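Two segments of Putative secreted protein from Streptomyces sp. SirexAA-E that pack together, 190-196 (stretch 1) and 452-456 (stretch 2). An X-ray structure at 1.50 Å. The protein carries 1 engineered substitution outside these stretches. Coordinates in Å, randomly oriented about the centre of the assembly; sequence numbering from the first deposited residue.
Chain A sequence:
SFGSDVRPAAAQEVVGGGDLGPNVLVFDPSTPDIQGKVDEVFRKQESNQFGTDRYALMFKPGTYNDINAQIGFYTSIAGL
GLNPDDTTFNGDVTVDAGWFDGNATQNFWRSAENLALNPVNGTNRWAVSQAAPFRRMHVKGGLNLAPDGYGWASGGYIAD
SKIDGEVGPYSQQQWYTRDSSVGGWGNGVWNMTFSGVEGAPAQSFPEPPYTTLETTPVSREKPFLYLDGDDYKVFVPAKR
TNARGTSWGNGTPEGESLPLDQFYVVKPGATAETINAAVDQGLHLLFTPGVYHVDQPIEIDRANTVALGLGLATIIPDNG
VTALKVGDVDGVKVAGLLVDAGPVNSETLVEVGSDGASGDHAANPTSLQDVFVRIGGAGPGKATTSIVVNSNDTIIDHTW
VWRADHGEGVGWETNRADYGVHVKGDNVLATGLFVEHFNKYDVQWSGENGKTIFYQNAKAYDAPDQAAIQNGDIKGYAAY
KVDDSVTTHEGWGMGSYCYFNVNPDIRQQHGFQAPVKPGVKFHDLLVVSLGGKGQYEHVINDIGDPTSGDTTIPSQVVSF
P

Stretch 1 (190-196) WNMTFSG
Stretch 2, residues 452-456: TIFYQ

Stretch 1 runs as a strand through Asn-191, Met-192, Thr-193 and Phe-194, all in the extended region of phi/psi (-163/90, -102/113, -113/141 and -133/134), and is led in by Trp-190 at -112/-37. Ser-195 stays extended at -134/128, but the chain turns a corner at Ser-195 and Gly-196, where Gly-196 takes 66/32, a positive phi that by itself favours glycine. Stretch 2 turns its corner at Ile-453 (-115/111) after Thr-452 (-126/125). Phe-454 then adopts the unusual pair 74/120, and Tyr-455 and Gln-456 continue extended at -134/134 and -127/124.

The two strands run roughly antiparallel, with 150° between their N-to-C directions and a closest axis approach of 8.3 Å. The register is set by Thr-193 CA and Phe-454 CA, 6.2 Å apart. No direct hydrogen bond crosses between the stretches; side-chain packing and one water bridge make the contact, burying 247 Å² over both sides.

Stretch 1 obeys a simple alternation. The CA-to-CB bonds of Asn-191, Thr-193 and Ser-195 point toward stretch 2, while those of Met-192 and Phe-194 (both chi1 m) point away and their side chains make no contact. Opposing the short inward row are Ile-453 (m, t), whose CA-to-CB bond points toward stretch 1, and Phe-454 (chi1 t, chi2 91°), whose CA-to-CB bond points sideways yet which is covered more than any other residue here.

Thr-193, chi1 m, bridges these two. Thr-193 CG2 lies 3.9 Å from Ile-453 CG2, a methyl-to-methyl contact, and Thr-193 CB lies 4.0 Å from Phe-454 CD1, at the ring edge near the plane. Its hydroxyl is used within its own strand: Thr-193 OG1 donates to Asn-191 OD1 at 2.8 Å, tying together two residues on the same side of the strand. Ser-195, chi1 p, extends the row with Ser-195 OG 4.2 Å from Ile-453 CG2; that hydroxyl finds its hydrogen bonding elsewhere in the structure.

Asn-191 (chi1 t, chi2 24°) serves the other end. Asn-191 ND2 approaches Phe-454 CE1 at 3.6 Å, obliquely to the ring, and sits 3.8 Å from Tyr-455 O, too far for a direct hydrogen bond. A water fills that role, its O accepting from Asn-191 ND2 at 2.9 Å and donating to Tyr-455 O at 2.9 Å. Tyr-455 therefore joins through its backbone, its CA-to-CB bond pointing away from stretch 1 (chi1 t, chi2 56°). Gln-456 (t, m) makes no contact.

The rule to read is small inward residues against a branched aliphatic and an aromatic, with polar groups satisfied along the strand, through water or elsewhere.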

# COMPACT_ATOMS: atom_id res chain seq x y z
N TRP A 190 -15.51 9.03 5.90
CA TRP A 190 -15.51 9.70 4.59
C TRP A 190 -15.60 8.75 3.40
O TRP A 190 -16.23 9.08 2.40
CB TRP A 190 -14.26 10.57 4.41
CG TRP A 190 -14.11 11.70 5.39
CD1 TRP A 190 -15.08 12.22 6.21
CD2 TRP A 190 -12.91 12.40 5.69
NE1 TRP A 190 -14.54 13.23 6.98
CE2 TRP A 190 -13.21 13.36 6.68
CE3 TRP A 190 -11.60 12.32 5.20
CZ2 TRP A 190 -12.25 14.22 7.21
CZ3 TRP A 190 -10.65 13.18 5.72
CH2 TRP A 190 -10.98 14.11 6.71
N ASN A 191 -14.95 7.58 3.49
CA ASN A 191 -14.87 6.70 2.33
C ASN A 191 -14.47 5.29 2.72
O ASN A 191 -13.28 4.97 2.78
CB ASN A 191 -13.86 7.25 1.31
CG ASN A 191 -13.59 6.29 0.15
OD1 ASN A 191 -14.41 5.43 -0.16
ND2 ASN A 191 -12.42 6.42 -0.47
N MET A 192 -15.43 4.44 3.01
CA MET A 192 -15.18 3.04 3.22
C MET A 192 -15.59 2.22 2.00
O MET A 192 -16.73 2.18 1.63
CB MET A 192 -15.93 2.53 4.47
CG MET A 192 -15.32 2.84 5.83
SD MET A 192 -14.71 4.54 6.13
CE MET A 192 -13.95 4.33 7.74
N THR A 193 -14.60 1.64 1.36
CA THR A 193 -14.81 0.91 0.12
C THR A 193 -14.54 -0.59 0.31
O THR A 193 -13.61 -0.99 1.03
CB THR A 193 -13.91 1.49 -1.02
OG1 THR A 193 -14.31 2.83 -1.30
CG2 THR A 193 -13.99 0.66 -2.30
N PHE A 194 -15.37 -1.41 -0.33
CA PHE A 194 -15.33 -2.87 -0.22
C PHE A 194 -15.41 -3.48 -1.62
O PHE A 194 -16.26 -3.07 -2.41
CB PHE A 194 -16.52 -3.39 0.60
CG PHE A 194 -16.72 -2.66 1.91
CD1 PHE A 194 -17.45 -1.48 1.95
CD2 PHE A 194 -16.20 -3.17 3.09
CE1 PHE A 194 -17.64 -0.81 3.15
CE2 PHE A 194 -16.39 -2.50 4.30
CZ PHE A 194 -17.11 -1.32 4.33
N SER A 195 -14.57 -4.45 -1.93
CA SER A 195 -14.82 -5.28 -3.12
C SER A 195 -14.63 -6.75 -2.75
O SER A 195 -13.63 -7.12 -2.16
CB SER A 195 -13.93 -4.88 -4.31
OG SER A 195 -12.55 -5.08 -4.07
N GLY A 196 -15.62 -7.58 -3.06
CA GLY A 196 -15.55 -9.00 -2.75
C GLY A 196 -15.55 -9.31 -1.26
O GLY A 196 -14.95 -10.29 -0.82
N THR A 452 -9.83 1.76 -11.04
CA THR A 452 -9.33 1.99 -9.69
C THR A 452 -10.44 1.75 -8.70
O THR A 452 -11.52 2.33 -8.81
CB THR A 452 -8.77 3.42 -9.50
OG1 THR A 452 -7.57 3.56 -10.27
CG2 THR A 452 -8.45 3.69 -8.02
N ILE A 453 -10.18 0.87 -7.74
CA ILE A 453 -11.09 0.61 -6.64
C ILE A 453 -10.39 1.06 -5.37
O ILE A 453 -9.39 0.45 -4.96
CB ILE A 453 -11.50 -0.88 -6.56
CG1 ILE A 453 -12.21 -1.30 -7.85
CG2 ILE A 453 -12.42 -1.12 -5.35
CD1 ILE A 453 -12.41 -2.79 -7.96
N PHE A 454 -10.92 2.14 -4.80
CA PHE A 454 -10.39 2.91 -3.66
C PHE A 454 -9.19 3.80 -4.02
O PHE A 454 -8.12 3.31 -4.42
CB PHE A 454 -10.00 2.04 -2.46
CG PHE A 454 -9.54 2.86 -1.28
CD1 PHE A 454 -10.44 3.29 -0.32
CD2 PHE A 454 -8.20 3.23 -1.15
CE1 PHE A 454 -10.02 4.06 0.76
CE2 PHE A 454 -7.78 4.00 -0.09
CZ PHE A 454 -8.69 4.41 0.88
N TYR A 455 -9.35 5.10 -3.80
CA TYR A 455 -8.26 6.05 -3.93
C TYR A 455 -8.26 6.99 -2.74
O TYR A 455 -9.31 7.50 -2.35
CB TYR A 455 -8.38 6.86 -5.22
CG TYR A 455 -7.26 7.85 -5.46
CD1 TYR A 455 -5.93 7.43 -5.49
CD2 TYR A 455 -7.52 9.21 -5.69
CE1 TYR A 455 -4.90 8.32 -5.73
CE2 TYR A 455 -6.49 10.12 -5.94
CZ TYR A 455 -5.18 9.67 -5.96
OH TYR A 455 -4.14 10.55 -6.20
N GLN A 456 -7.08 7.19 -2.16
CA GLN A 456 -6.90 8.21 -1.13
C GLN A 456 -5.75 9.12 -1.51
O GLN A 456 -4.63 8.66 -1.76
CB GLN A 456 -6.62 7.58 0.25
CG GLN A 456 -6.53 8.63 1.39
CD GLN A 456 -5.12 9.17 1.62
OE1 GLN A 456 -4.16 8.40 1.73
NE2 GLN A 456 -4.99 10.50 1.69
O HOH W 1 -10.29 8.25 0.29